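Local atomic coordinates of Peptide/nickel transport system substrate-binding protein (Listeria monocytogenes serotype 1/2a, PDB entry 5KZT), a protein that binds peptides as the extracellular substrate-binding protein OppA and probably delivers them to a membrane transporter for uptake. Residues N46-Y50 / I60-A64; T74-L80 / Y144-L150; W101-D106 / P133-I138. One frame throughout, in Å; residues are numbered along the deposited sequence.

Interaction 1. Residues N46-Y50 / I60-A64; sequences NEGLY and IAGAA
Both segments are irregular backbone next to short strands. Residues 46-50 are mostly extended: Asn46 leaves the helix 36-45, and Leu49 alone turns to helical angles (-68/-34) before Tyr50 enters strand 50-52. Residues 60-64 leave strand 58-60 and curl around the carbonyl of Leu49. Tyr50 and Ile60 form an antiparallel non-hydrogen-bonded pair, CA-CA 4.4 Å. Leu49 and Gly62 have their CA atoms 4.2 Å apart. Leu49 O accepts two hydrogen bonds, from Ala61 N at 2.8 Å and Ala63 N at 3.2 Å. Gly62 N donates to Gly48 O at 2.8 Å. A CB on Gly62 would point at this carbonyl and clash with it. The arrangement is the open end of a beta hairpin formed by strands 50-52 and 58-60, where the returning chain curls over two successive carbonyls, Gly48 O and Leu49 O. Tyr50 (chi1 m) starts away, but its ring swings back. Ile60 CG2 lies over one ring face, 4.1 Å from the centroid, in a CH-pi contact. The Ala61 methyl points toward the other segment, with CB 3.6 Å from Glu47 CD. Glu47 is t at chi1 and chi2, and its carboxylate bonds Tyr214 and Trp215. Leu49 (m, t) turns away onto Leu80, Ile78 and Phe161.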
loop_
_atom_site.group_PDB
_atom_site.type_symbol
_atom_site.label_atom_id
_atom_site.label_comp_id
_atom_site.label_asym_id
_atom_site.label_seq_id
_atom_site.Cartn_x
_atom_site.Cartn_y
_atom_site.Cartn_z
ATOM N N ASN A 46 16.193 1.016 5.064
ATOM C CA ASN A 46 16.048 0.569 6.436
ATOM C C ASN A 46 15.609 -0.874 6.457
ATOM O O ASN A 46 15.207 -1.425 5.432
ATOM C CB ASN A 46 15.049 1.460 7.142
ATOM C CG ASN A 46 15.567 2.874 7.304
ATOM O OD1 ASN A 46 15.326 3.735 6.461
ATOM N ND2 ASN A 46 16.335 3.101 8.351
ATOM N N GLU A 47 15.701 -1.486 7.630
ATOM C CA GLU A 47 15.477 -2.906 7.736
ATOM C C GLU A 47 14.997 -3.272 9.137
ATOM O O GLU A 47 15.464 -2.719 10.123
ATOM C CB GLU A 47 16.776 -3.645 7.389
ATOM C CG GLU A 47 16.686 -5.173 7.355
ATOM C CD GLU A 47 18.025 -5.802 7.038
ATOM O OE1 GLU A 47 18.329 -5.995 5.832
ATOM O OE2 GLU A 47 18.788 -6.074 7.985
ATOM N N GLY A 48 14.046 -4.208 9.198
ATOM C CA GLY A 48 13.513 -4.700 10.477
ATOM C C GLY A 48 14.069 -6.057 10.858
ATOM O O GLY A 48 15.166 -6.449 10.404
ATOM N N LEU A 49 13.305 -6.775 11.680
ATOM C CA LEU A 49 13.701 -8.091 12.182
ATOM C C LEU A 49 13.741 -9.141 11.080
ATOM O O LEU A 49 14.575 -10.025 11.126
ATOM C CB LEU A 49 12.784 -8.569 13.295
ATOM C CG LEU A 49 12.767 -7.704 14.545
ATOM C CD1 LEU A 49 11.609 -8.136 15.427
ATOM C CD2 LEU A 49 14.088 -7.781 15.295
ATOM N N TYR A 50 12.829 -9.020 10.109
ATOM C CA TYR A 50 12.720 -9.942 8.986
ATOM C C TYR A 50 12.668 -9.118 7.714
ATOM O O TYR A 50 12.371 -7.940 7.760
ATOM C CB TYR A 50 11.447 -10.779 9.095
ATOM C CG TYR A 50 11.530 -11.944 10.068
ATOM C CD1 TYR A 50 11.553 -11.737 11.442
ATOM C CD2 TYR A 50 11.587 -13.266 9.606
ATOM C CE1 TYR A 50 11.637 -12.807 12.330
ATOM C CE2 TYR A 50 11.672 -14.323 10.481
ATOM C CZ TYR A 50 11.689 -14.085 11.836
ATOM O OH TYR A 50 11.792 -15.162 12.675
ATOM N N ILE A 60 14.924 -14.031 8.506
ATOM C CA ILE A 60 15.594 -13.183 9.471
ATOM C C ILE A 60 16.530 -12.190 8.775
ATOM O O ILE A 60 17.204 -12.532 7.799
ATOM C CB ILE A 60 16.312 -13.977 10.594
ATOM C CG1 ILE A 60 17.398 -14.907 10.051
ATOM C CG2 ILE A 60 15.281 -14.735 11.408
ATOM C CD1 ILE A 60 18.192 -15.591 11.143
ATOM N N ALA A 61 16.482 -10.946 9.248
ATOM C CA ALA A 61 17.289 -9.838 8.735
ATOM C C ALA A 61 17.979 -9.164 9.924
ATOM O O ALA A 61 19.138 -9.466 10.186
ATOM C CB ALA A 61 16.432 -8.865 7.949
ATOM N N GLY A 62 17.270 -8.315 10.681
ATOM C CA GLY A 62 17.826 -7.712 11.898
ATOM C C GLY A 62 17.972 -8.706 13.042
ATOM O O GLY A 62 18.747 -8.473 13.982
ATOM N N ALA A 63 17.224 -9.807 12.974
ATOM C CA ALA A 63 17.311 -10.863 13.963
ATOM C C ALA A 63 18.489 -11.734 13.598
ATOM O O ALA A 63 18.629 -12.110 12.430
ATOM C CB ALA A 63 16.030 -11.678 13.968
ATOM N N ALA A 64 19.336 -12.040 14.590
ATOM C CA ALA A 64 20.564 -12.810 14.384
ATOM C C ALA A 64 20.309 -14.291 14.146
ATOM O O ALA A 64 21.118 -14.953 13.520
ATOM C CB ALA A 64 21.519 -12.636 15.565
#

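Interaction 2. Residues T74-L80 / Y144-L150; sequences TVYTIKL and YTLEVTL
Tyr76, Ile78, Leu146 and Val148 form the apolar centre, all on one face of two paired strands. Ile78 CD1 meets Val148 CG2 at 4.2 Å. Leu80 and Leu150 extend this layer at its two ends: Leu80 CD2 lies 4.1 Å from Leu146 CD1, and Leu150 CD1 lies 3.6 Å from Tyr76 CE1. Tyr76, Ile78, Leu80, Leu146 and Leu150 are all m at chi1; Val148 is t. The strands 75-79 and 145-149 run antiparallel at 163°, with axes 4.7 Å apart. Tyr76-Val148 and Ile78-Leu146 are hydrogen-bonded pairs, each with two N-to-O bonds of 2.8 Å. Leu150 N to Thr74 O (2.7 Å) and Leu80 N to Tyr144 O (2.8 Å) close the ends. Val75-Thr149, Thr77-Glu147 and Lys79-Thr145 are non-hydrogen-bonded pairs, CA-CA 4.5 to 4.6 Å, and form the more polar face. There Val75 CG1 packs on Glu147 CG at 3.7 Å. One water joins Thr77 OG1 (2.5 Å) to Glu147 OE2 (2.8 Å). These are the two central strands of a four-stranded antiparallel sheet, flanked by 68-69 beside 75-79 and 138-140 beside 145-149. Helix 94-105 packs on the apolar face through Ala94, Tyr97 and Trp101.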
loop_
_atom_site.group_PDB
_atom_site.type_symbol
_atom_site.label_atom_id
_atom_site.label_comp_id
_atom_site.label_asym_id
_atom_site.label_seq_id
_atom_site.Cartn_x
_atom_site.Cartn_y
_atom_site.Cartn_z
ATOM N N THR A 74 2.689 -17.153 21.602
ATOM C CA THR A 74 2.463 -15.740 21.894
ATOM C C THR A 74 3.659 -14.987 22.403
ATOM O O THR A 74 3.603 -13.769 22.449
ATOM C CB THR A 74 1.312 -15.535 22.898
ATOM O OG1 THR A 74 1.691 -15.990 24.209
ATOM C CG2 THR A 74 0.062 -16.279 22.406
ATOM N N VAL A 75 4.734 -15.667 22.802
ATOM C CA VAL A 75 5.893 -14.979 23.326
ATOM C C VAL A 75 7.102 -15.359 22.480
ATOM O O VAL A 75 7.453 -16.553 22.370
ATOM C CB VAL A 75 6.120 -15.257 24.824
ATOM C CG1 VAL A 75 7.344 -14.516 25.326
ATOM C CG2 VAL A 75 4.908 -14.816 25.629
ATOM N N TYR A 76 7.707 -14.327 21.880
ATOM C CA TYR A 76 8.835 -14.462 20.974
ATOM C C TYR A 76 10.068 -13.825 21.611
ATOM O O TYR A 76 10.078 -12.625 21.902
ATOM C CB TYR A 76 8.515 -13.773 19.633
ATOM C CG TYR A 76 7.534 -14.524 18.728
ATOM C CD1 TYR A 76 6.214 -14.736 19.110
ATOM C CD2 TYR A 76 7.924 -14.993 17.477
ATOM C CE1 TYR A 76 5.323 -15.407 18.287
ATOM C CE2 TYR A 76 7.037 -15.671 16.650
ATOM C CZ TYR A 76 5.739 -15.872 17.071
ATOM O OH TYR A 76 4.838 -16.534 16.282
ATOM N N THR A 77 11.109 -14.621 21.822
ATOM C CA THR A 77 12.391 -14.134 22.365
ATOM C C THR A 77 13.409 -14.092 21.214
ATOM O O THR A 77 13.758 -15.129 20.650
ATOM C CB THR A 77 12.882 -15.037 23.506
ATOM O OG1 THR A 77 11.840 -15.165 24.495
ATOM C CG2 THR A 77 14.127 -14.457 24.170
ATOM N N ILE A 78 13.863 -12.892 20.875
ATOM C CA ILE A 78 14.560 -12.623 19.611
ATOM C C ILE A 78 15.927 -12.021 19.875
ATOM O O ILE A 78 16.018 -10.988 20.517
ATOM C CB ILE A 78 13.763 -11.644 18.738
ATOM C CG1 ILE A 78 12.365 -12.219 18.433
ATOM C CG2 ILE A 78 14.492 -11.361 17.430
ATOM C CD1 ILE A 78 11.388 -11.235 17.830
ATOM N N LYS A 79 16.975 -12.672 19.387
ATOM C CA LYS A 79 18.333 -12.170 19.498
ATOM C C LYS A 79 18.590 -11.305 18.278
ATOM O O LYS A 79 18.209 -11.668 17.177
ATOM C CB LYS A 79 19.344 -13.318 19.582
ATOM C CG LYS A 79 19.154 -14.143 20.842
ATOM C CD LYS A 79 20.093 -15.322 20.909
ATOM C CE LYS A 79 21.529 -14.891 21.118
ATOM N NZ LYS A 79 22.158 -15.790 22.117
ATOM N N LEU A 80 19.228 -10.162 18.496
ATOM C CA LEU A 80 19.493 -9.193 17.436
ATOM C C LEU A 80 20.931 -9.287 16.947
ATOM O O LEU A 80 21.815 -9.680 17.692
ATOM C CB LEU A 80 19.231 -7.786 17.948
ATOM C CG LEU A 80 17.826 -7.521 18.470
ATOM C CD1 LEU A 80 17.733 -6.097 18.995
ATOM C CD2 LEU A 80 16.811 -7.773 17.364
ATOM N N TYR A 144 20.779 -6.414 23.004
ATOM C CA TYR A 144 20.647 -7.222 21.783
ATOM C C TYR A 144 19.623 -8.366 21.878
ATOM O O TYR A 144 19.708 -9.329 21.127
ATOM C CB TYR A 144 22.040 -7.719 21.362
ATOM C CG TYR A 144 22.929 -6.537 21.046
ATOM C CD1 TYR A 144 22.888 -5.928 19.784
ATOM C CD2 TYR A 144 23.753 -5.968 22.033
ATOM C CE1 TYR A 144 23.662 -4.809 19.502
ATOM C CE2 TYR A 144 24.532 -4.846 21.760
ATOM C CZ TYR A 144 24.481 -4.271 20.501
ATOM O OH TYR A 144 25.256 -3.163 20.236
ATOM N N THR A 145 18.649 -8.248 22.783
ATOM C CA THR A 145 17.588 -9.252 22.937
ATOM C C THR A 145 16.233 -8.584 23.172
ATOM O O THR A 145 16.105 -7.731 24.064
ATOM C CB THR A 145 17.881 -10.203 24.116
ATOM O OG1 THR A 145 19.174 -10.781 23.931
ATOM C CG2 THR A 145 16.809 -11.335 24.233
ATOM N N LEU A 146 15.243 -8.979 22.365
ATOM C CA LEU A 146 13.848 -8.564 22.547
ATOM C C LEU A 146 12.996 -9.717 23.037
ATOM O O LEU A 146 13.216 -10.890 22.663
ATOM C CB LEU A 146 13.237 -8.079 21.235
ATOM C CG LEU A 146 13.758 -6.787 20.636
ATOM C CD1 LEU A 146 13.272 -6.666 19.210
ATOM C CD2 LEU A 146 13.345 -5.580 21.471
ATOM N N GLU A 147 12.016 -9.379 23.878
ATOM C CA GLU A 147 10.904 -10.252 24.134
ATOM C C GLU A 147 9.650 -9.550 23.621
ATOM O O GLU A 147 9.288 -8.489 24.135
ATOM C CB GLU A 147 10.749 -10.565 25.610
ATOM C CG GLU A 147 9.747 -11.687 25.850
ATOM C CD GLU A 147 9.335 -11.819 27.299
ATOM O OE1 GLU A 147 8.547 -10.956 27.798
ATOM O OE2 GLU A 147 9.780 -12.794 27.941
ATOM N N VAL A 148 9.014 -10.155 22.614
ATOM C CA VAL A 148 7.754 -9.646 22.031
ATOM C C VAL A 148 6.624 -10.560 22.467
ATOM O O VAL A 148 6.696 -11.782 22.293
ATOM C CB VAL A 148 7.837 -9.604 20.489
ATOM C CG1 VAL A 148 6.488 -9.236 19.860
ATOM C CG2 VAL A 148 8.935 -8.638 20.038
ATOM N N THR A 149 5.579 -9.970 23.034
ATOM C CA THR A 149 4.412 -10.720 23.472
ATOM C C THR A 149 3.250 -10.311 22.571
ATOM O O THR A 149 2.935 -9.115 22.434
ATOM C CB THR A 149 4.094 -10.460 24.971
ATOM O OG1 THR A 149 5.218 -10.819 25.778
ATOM C CG2 THR A 149 2.917 -11.311 25.436
ATOM N N LEU A 150 2.628 -11.297 21.932
ATOM C CA LEU A 150 1.517 -11.040 21.024
ATOM C C LEU A 150 0.228 -10.989 21.812
ATOM O O LEU A 150 0.142 -11.515 22.912
ATOM C CB LEU A 150 1.403 -12.131 19.964
ATOM C CG LEU A 150 2.674 -12.409 19.179
ATOM C CD1 LEU A 150 2.368 -13.423 18.093
ATOM C CD2 LEU A 150 3.243 -11.127 18.603
HETATM O O HOH W 1 11.817 -14.286 26.785
#

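Interaction 3. Residues W101-D106 / P133-I138; sequences WRRAVD and PEELGI
The guanidinium of Arg102 lies flat against backbone and reaches its polar partner through two waters. Arg102 is m at chi1 and fully extended beyond it. Its NE is 3.6 Å from Glu134 CA, which sits over one face of the guanidinium. One water accepts from Arg102 NE at 2.8 Å and lies 2.9 Å from Ile138 O. A second accepts weakly from Arg102 NH2 at 2.7 Å and donates to the same Ile138 O at 2.8 Å. No direct hydrogen bond joins the two segments.

Residues 101-105 are the last part of helix 94-105, and Asp106 is the first residue past it. Residues 133-135 form a 3-10 turn, with Leu136 N bonded to Pro133 O at 3.1 Å. Gly137 then centres an inverse gamma turn, and Ile138 starts strand 138-140. The closest CA atoms are those of Arg102 and Pro133, 5.2 Å apart; Trp101 CA and Ile138 CA are 7.9 Å apart.

Leu136 (t, p) points at the helix. Its CD2 is 3.6 Å from Trp101 CB and 4.0 Å from Val105 CG2. Ile138 (t, t) sets CD1 over the six-membered ring of Trp101, 3.6 Å from the centroid and 14° off the normal, a CH-pi contact. Trp101 (m) also stacks edge-to-face with Phe117 and Phe166, and its NE1 bonds Phe166 O. At the far end, Pro133 CG meets Asp106 CG at 3.9 Å.

This is a helix end packed on the connection that leads into edge strand 138-140 of the four-stranded antiparallel sheet, within a family 5 solute-binding protein.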
loop_
_atom_site.group_PDB
_atom_site.type_symbol
_atom_site.label_atom_id
_atom_site.label_comp_id
_atom_site.label_asym_id
_atom_site.label_seq_id
_atom_site.Cartn_x
_atom_site.Cartn_y
_atom_site.Cartn_z
ATOM N N TRP A 101 8.250 0.927 18.053
ATOM C CA TRP A 101 6.931 0.316 18.203
ATOM C C TRP A 101 6.072 1.166 19.162
ATOM O O TRP A 101 4.888 1.393 18.894
ATOM C CB TRP A 101 7.044 -1.104 18.690
ATOM C CG TRP A 101 7.676 -2.062 17.739
ATOM C CD1 TRP A 101 8.535 -1.795 16.705
ATOM C CD2 TRP A 101 7.531 -3.467 17.782
ATOM N NE1 TRP A 101 8.939 -2.970 16.101
ATOM C CE2 TRP A 101 8.330 -4.013 16.745
ATOM C CE3 TRP A 101 6.769 -4.328 18.573
ATOM C CZ2 TRP A 101 8.401 -5.397 16.501
ATOM C CZ3 TRP A 101 6.857 -5.706 18.335
ATOM C CH2 TRP A 101 7.662 -6.212 17.310
ATOM N N ARG A 102 6.671 1.691 20.234
ATOM C CA ARG A 102 5.921 2.603 21.092
ATOM C C ARG A 102 5.515 3.865 20.306
ATOM O O ARG A 102 4.396 4.349 20.456
ATOM C CB ARG A 102 6.705 2.969 22.346
ATOM C CG ARG A 102 6.944 1.838 23.327
ATOM C CD ARG A 102 7.785 2.320 24.493
ATOM N NE ARG A 102 8.057 1.269 25.467
ATOM C CZ ARG A 102 8.815 1.401 26.554
ATOM N NH1 ARG A 102 9.360 2.560 26.880
ATOM N NH2 ARG A 102 9.008 0.361 27.338
ATOM N N ARG A 103 6.410 4.370 19.449
ATOM C CA ARG A 103 6.100 5.520 18.590
ATOM C C ARG A 103 4.890 5.249 17.704
ATOM O O ARG A 103 4.042 6.123 17.547
ATOM C CB ARG A 103 7.300 5.911 17.701
ATOM C CG ARG A 103 7.109 7.155 16.844
ATOM C CD ARG A 103 8.449 7.663 16.332
ATOM N NE ARG A 103 8.325 8.902 15.556
ATOM C CZ ARG A 103 8.327 8.982 14.219
ATOM N NH1 ARG A 103 8.450 7.898 13.448
ATOM N NH2 ARG A 103 8.212 10.165 13.636
ATOM N N ALA A 104 4.840 4.055 17.110
ATOM C CA ALA A 104 3.749 3.669 16.219
ATOM C C ALA A 104 2.388 3.628 16.891
ATOM O O ALA A 104 1.402 3.990 16.249
ATOM C CB ALA A 104 4.027 2.325 15.548
ATOM N N VAL A 105 2.318 3.180 18.145
ATOM C CA VAL A 105 1.027 3.096 18.851
ATOM C C VAL A 105 0.660 4.375 19.611
ATOM O O VAL A 105 -0.497 4.588 19.981
ATOM C CB VAL A 105 0.929 1.875 19.799
ATOM C CG1 VAL A 105 0.937 0.583 18.997
ATOM C CG2 VAL A 105 2.049 1.844 20.841
ATOM N N ASP A 106 1.645 5.225 19.822
ATOM C CA ASP A 106 1.435 6.459 20.569
ATOM C C ASP A 106 0.384 7.323 19.860
ATOM O O ASP A 106 0.572 7.708 18.700
ATOM C CB ASP A 106 2.768 7.210 20.700
ATOM C CG ASP A 106 2.724 8.323 21.712
ATOM O OD1 ASP A 106 1.626 8.888 21.964
ATOM O OD2 ASP A 106 3.818 8.653 22.245
ATOM N N PRO A 133 1.826 4.038 26.095
ATOM C CA PRO A 133 2.696 3.339 25.125
ATOM C C PRO A 133 3.740 2.416 25.752
ATOM O O PRO A 133 4.009 1.355 25.190
ATOM C CB PRO A 133 3.308 4.483 24.308
ATOM C CG PRO A 133 2.259 5.561 24.369
ATOM C CD PRO A 133 1.641 5.459 25.739
ATOM N N GLU A 134 4.275 2.761 26.928
ATOM C CA GLU A 134 5.243 1.885 27.612
ATOM C C GLU A 134 4.697 0.489 28.015
ATOM O O GLU A 134 5.464 -0.398 28.331
ATOM C CB GLU A 134 5.858 2.586 28.830
ATOM C CG GLU A 134 4.925 2.807 30.010
ATOM C CD GLU A 134 5.496 3.774 31.037
ATOM O OE1 GLU A 134 5.324 3.520 32.249
ATOM O OE2 GLU A 134 6.122 4.784 30.645
ATOM N N GLU A 135 3.381 0.299 27.983
ATOM C CA GLU A 135 2.787 -0.991 28.287
ATOM C C GLU A 135 2.795 -1.966 27.111
ATOM O O GLU A 135 2.398 -3.107 27.274
ATOM C CB GLU A 135 1.373 -0.795 28.854
ATOM C CG GLU A 135 1.386 0.050 30.136
ATOM C CD GLU A 135 0.005 0.288 30.704
ATOM O OE1 GLU A 135 -0.631 -0.692 31.150
ATOM O OE2 GLU A 135 -0.463 1.460 30.717
ATOM N N LEU A 136 3.241 -1.524 25.934
ATOM C CA LEU A 136 3.242 -2.356 24.739
ATOM C C LEU A 136 4.080 -3.611 24.964
ATOM O O LEU A 136 5.115 -3.554 25.651
ATOM C CB LEU A 136 3.811 -1.566 23.551
ATOM C CG LEU A 136 3.699 -2.240 22.166
ATOM C CD1 LEU A 136 2.237 -2.460 21.752
ATOM C CD2 LEU A 136 4.421 -1.425 21.105
ATOM N N GLY A 137 3.634 -4.725 24.402
ATOM C CA GLY A 137 4.291 -6.002 24.561
ATOM C C GLY A 137 5.592 -6.177 23.812
ATOM O O GLY A 137 5.754 -7.144 23.079
ATOM N N ILE A 138 6.517 -5.239 23.986
ATOM C CA ILE A 138 7.899 -5.392 23.534
ATOM C C ILE A 138 8.810 -4.870 24.639
ATOM O O ILE A 138 8.582 -3.775 25.155
ATOM C CB ILE A 138 8.159 -4.689 22.175
ATOM C CG1 ILE A 138 9.608 -4.928 21.728
ATOM C CG2 ILE A 138 7.788 -3.187 22.220
ATOM C CD1 ILE A 138 9.895 -4.504 20.291
HETATM O O HOH W 2 7.095 -1.339 25.388
HETATM O O HOH W 3 9.326 -2.335 27.461
#

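From the N terminus, interaction 1 comes first. It closes a short loop containing strands 50-52 and 58-60, before interaction 2 opens. Interaction 2 closes a much longer loop, with 63 residues between its two segments. Interaction 3 lies wholly within that loop and joins helix 94-105 to the approach to strand 138-140. No two contacts cross. Ala64 N probably bonds Lys79 O (2.8 Å), and Leu49 packs on Leu80, so interaction 1 abuts one end of the strand pair. Thr149 N probably bonds Gly137 O (2.8 Å), and Val148 packs on Trp101, tying interaction 3 to interaction 2. Interaction 2 thus lies between the other two, which do not touch.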